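Local coordinates for aromatic-ring-hydroxylating dioxygenase beta subunit (Catenulispora acidiphila, PDB 6VW4), which is a SnoaL-like protein of the NTF2 superfamily that binds S-DNPA and may take part in polyketide biosynthesis, at the interface of chains A and B. Coordinates in Å, arbitrary orientation; residue numbers count along the deposited sequence, not the author numbering. Chains: chain A/B, Aromatic-ring-hydroxylating dioxygenase beta subunit.

The interface of chains A and B. Residues chain A 82, 101; chain B 18-19, 22-23, 26, 78-80.
A:Tyr101 meets B:Asp26 tip to tip where strands 75-86 and 96-108 of chain A lie against helix 8-26 and strand 75-86 of chain B, in a deposited assembly of three copies that need not be the biological one. The phenol OH of A:Tyr101 donates to the carboxylate OD2 of B:Asp26 at 2.7 Å, and OD2 accepts with its anti lone pair, the one facing away from OD1. The B:His23 imidazole lies alongside the phenol, its CD2 3.6 Å from A:Tyr101 CE1, and its NE2 gives a weak hydrogen bond to the carbonyl O of A:Met82, bent to 125° at the hydrogen. A:Met82 enters with a chain bent at chi2 and chi3 (-56° and -61°), which carries its methyl CE over one face of the B:Phe80 ring. That methyl sits 3.9 Å from the ring centroid, offset toward the rim. It also packs on B:Met22 and B:Ala19, while the thioether SD takes a weak hydrogen bond from B:Phe80 N. A water links the backbone A:Met82 N to B:Phe80 O. Behind this first shell, B:His78 steadies the carboxylate: its backbone N gives OD2 of B:Asp26 a second donor, tilted out of the carboxylate plane on the syn side. A phenylalanine in place of A:Tyr101 would probably leave OD2 without its cross-chain donor, with B:His78 N still bound to it. The other carboxylate oxygen, B:Asp26 OD1, is held through its syn lone pair by the imidazole ND1 of B:His78, 2.6 Å away and nearly in the ring plane.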
ATOM      1  N   MET A  82      -3.914   3.637   2.613  1.00 22.66           N
ATOM      2  CA  MET A  82      -5.140   4.069   3.279  1.00 26.11           C
ATOM      3  C   MET A  82      -5.312   5.571   3.223  1.00 29.73           C
ATOM      4  O   MET A  82      -5.575   6.215   4.219  1.00 23.60           O
ATOM      5  CB  MET A  82      -5.211   3.537   4.714  1.00 26.04           C
ATOM      6  CG  MET A  82      -5.011   1.935   4.717  1.00 28.09           C
ATOM      7  SD  MET A  82      -6.082   0.816   3.715  1.00 32.78           S
ATOM      8  CE  MET A  82      -7.731   1.069   4.342  1.00 42.23           C
ATOM      9  N   TYR A 101      -1.874   6.082   6.404  1.00 25.40           N
ATOM     10  CA  TYR A 101      -1.042   5.204   7.209  1.00 33.07           C
ATOM     11  C   TYR A 101       0.340   5.153   6.588  1.00 30.48           C
ATOM     12  O   TYR A 101       0.492   5.140   5.354  1.00 32.96           O
ATOM     13  CB  TYR A 101      -1.625   3.775   7.293  1.00 26.45           C
ATOM     14  CG  TYR A 101      -2.927   3.628   8.074  1.00 29.82           C
ATOM     15  CD1 TYR A 101      -3.429   4.675   8.863  1.00 33.63           C
ATOM     16  CD2 TYR A 101      -3.656   2.441   8.015  1.00 29.41           C
ATOM     17  CE1 TYR A 101      -4.594   4.515   9.586  1.00 33.08           C
ATOM     18  CE2 TYR A 101      -4.797   2.272   8.710  1.00 32.34           C
ATOM     19  CZ  TYR A 101      -5.251   3.300   9.520  1.00 32.60           C
ATOM     20  OH  TYR A 101      -6.419   3.108  10.207  1.00 34.17           O
TER
ATOM     21  N   GLN B  18     -12.623   2.733   1.117  1.00 24.58           N
ATOM     22  CA  GLN B  18     -11.982   1.726   1.973  1.00 30.49           C
ATOM     23  C   GLN B  18     -11.129   2.377   3.049  1.00 28.23           C
ATOM     24  O   GLN B  18     -11.141   1.944   4.206  1.00 27.14           O
ATOM     25  CB  GLN B  18     -11.156   0.759   1.138  1.00 29.48           C
ATOM     26  CG  GLN B  18     -12.048  -0.165   0.297  1.00 30.06           C
ATOM     27  CD  GLN B  18     -11.254  -0.996  -0.645  1.00 34.84           C
ATOM     28  OE1 GLN B  18     -10.165  -0.596  -1.047  1.00 33.10           O
ATOM     29  NE2 GLN B  18     -11.785  -2.165  -1.011  1.00 34.85           N
ATOM     30  N   ALA B  19     -10.427   3.459   2.699  1.00 28.51           N
ATOM     31  CA  ALA B  19      -9.594   4.151   3.672  1.00 28.06           C
ATOM     32  C   ALA B  19     -10.425   4.680   4.831  1.00 32.49           C
ATOM     33  O   ALA B  19     -10.092   4.459   6.005  1.00 35.26           O
ATOM     34  CB  ALA B  19      -8.855   5.302   2.995  1.00 31.35           C
ATOM     35  N   MET B  22     -11.655   1.888   7.138  1.00 33.00           N
ATOM     36  CA  MET B  22     -10.657   1.305   8.028  1.00 35.46           C
ATOM     37  C   MET B  22     -10.144   2.305   9.052  1.00 34.01           C
ATOM     38  O   MET B  22      -9.712   1.897  10.131  1.00 40.31           O
ATOM     39  CB  MET B  22      -9.476   0.723   7.252  1.00 30.41           C
ATOM     40  CG  MET B  22      -9.774  -0.464   6.401  1.00 39.34           C
ATOM     41  SD  MET B  22     -11.159  -1.493   7.027  1.00 49.94           S
ATOM     42  CE  MET B  22      -9.993  -2.481   8.094  1.00 41.17           C
ATOM     43  N   HIS B  23     -10.161   3.603   8.742  1.00 33.63           N
ATOM     44  CA  HIS B  23      -9.802   4.579   9.774  1.00 41.74           C
ATOM     45  C   HIS B  23     -10.760   4.472  10.957  1.00 37.86           C
ATOM     46  O   HIS B  23     -10.342   4.496  12.122  1.00 40.28           O
ATOM     47  CB  HIS B  23      -9.788   6.016   9.227  1.00 32.31           C
ATOM     48  CG  HIS B  23      -8.687   6.289   8.229  1.00 52.94           C
ATOM     49  ND1 HIS B  23      -8.680   7.400   7.406  1.00 46.98           N
ATOM     50  CD2 HIS B  23      -7.565   5.584   7.913  1.00 45.70           C
ATOM     51  CE1 HIS B  23      -7.608   7.366   6.629  1.00 41.54           C
ATOM     52  NE2 HIS B  23      -6.912   6.280   6.923  1.00 45.71           N
ATOM     53  N   ASP B  26     -10.140   0.926  12.834  1.00 39.95           N
ATOM     54  CA  ASP B  26      -8.899   0.835  13.597  1.00 34.22           C
ATOM     55  C   ASP B  26      -8.894   1.779  14.793  1.00 42.72           C
ATOM     56  O   ASP B  26      -8.112   1.566  15.719  1.00 42.85           O
ATOM     57  CB  ASP B  26      -7.674   1.146  12.725  1.00 35.29           C
ATOM     58  CG  ASP B  26      -7.438   0.100  11.611  1.00 34.02           C
ATOM     59  OD1 ASP B  26      -7.888  -1.049  11.749  1.00 36.96           O
ATOM     60  OD2 ASP B  26      -6.801   0.441  10.580  1.00 32.55           O
ATOM     61  N   HIS B  78      -4.951  -1.748   9.400  1.00 29.39           N
ATOM     62  CA  HIS B  78      -5.195  -2.574   8.229  1.00 29.55           C
ATOM     63  C   HIS B  78      -4.691  -1.821   7.019  1.00 32.36           C
ATOM     64  O   HIS B  78      -5.232  -0.756   6.691  1.00 34.17           O
ATOM     65  CB  HIS B  78      -6.679  -2.865   8.033  1.00 27.10           C
ATOM     66  CG  HIS B  78      -7.247  -3.729   9.091  1.00 35.26           C
ATOM     67  ND1 HIS B  78      -7.558  -3.254  10.341  1.00 38.45           N
ATOM     68  CD2 HIS B  78      -7.543  -5.049   9.098  1.00 40.96           C
ATOM     69  CE1 HIS B  78      -8.008  -4.252  11.081  1.00 39.41           C
ATOM     70  NE2 HIS B  78      -8.028  -5.346  10.343  1.00 42.37           N
ATOM     71  N   MET B  79      -3.712  -2.392   6.328  1.00 31.43           N
ATOM     72  CA  MET B  79      -3.142  -1.789   5.132  1.00 37.02           C
ATOM     73  C   MET B  79      -3.614  -2.513   3.894  1.00 34.34           C
ATOM     74  O   MET B  79      -3.245  -3.678   3.673  1.00 28.50           O
ATOM     75  CB  MET B  79      -1.623  -1.838   5.204  1.00 31.68           C
ATOM     76  CG  MET B  79      -1.115  -0.790   6.113  1.00 42.32           C
ATOM     77  SD  MET B  79       0.440  -1.243   6.864  1.00 53.77           S
ATOM     78  CE  MET B  79       0.521   0.172   8.014  1.00 47.34           C
ATOM     79  N   PHE B  80      -4.318  -1.785   3.048  1.00 25.42           N
ATOM     80  CA  PHE B  80      -4.850  -2.350   1.834  1.00 32.13           C
ATOM     81  C   PHE B  80      -3.888  -2.059   0.694  1.00 27.73           C
ATOM     82  O   PHE B  80      -3.388  -0.941   0.582  1.00 30.10           O
ATOM     83  CB  PHE B  80      -6.210  -1.746   1.561  1.00 28.36           C
ATOM     84  CG  PHE B  80      -7.314  -2.221   2.467  1.00 36.93           C
ATOM     85  CD1 PHE B  80      -7.055  -2.960   3.597  1.00 33.63           C
ATOM     86  CD2 PHE B  80      -8.651  -1.881   2.181  1.00 36.22           C
ATOM     87  CE1 PHE B  80      -8.095  -3.396   4.406  1.00 42.90           C
ATOM     88  CE2 PHE B  80      -9.682  -2.310   2.986  1.00 39.77           C
ATOM     89  CZ  PHE B  80      -9.407  -3.060   4.104  1.00 33.78           C
TER
HETATM   90  O   HOH W   1      -4.363   1.974   0.351  1.00 35.98           O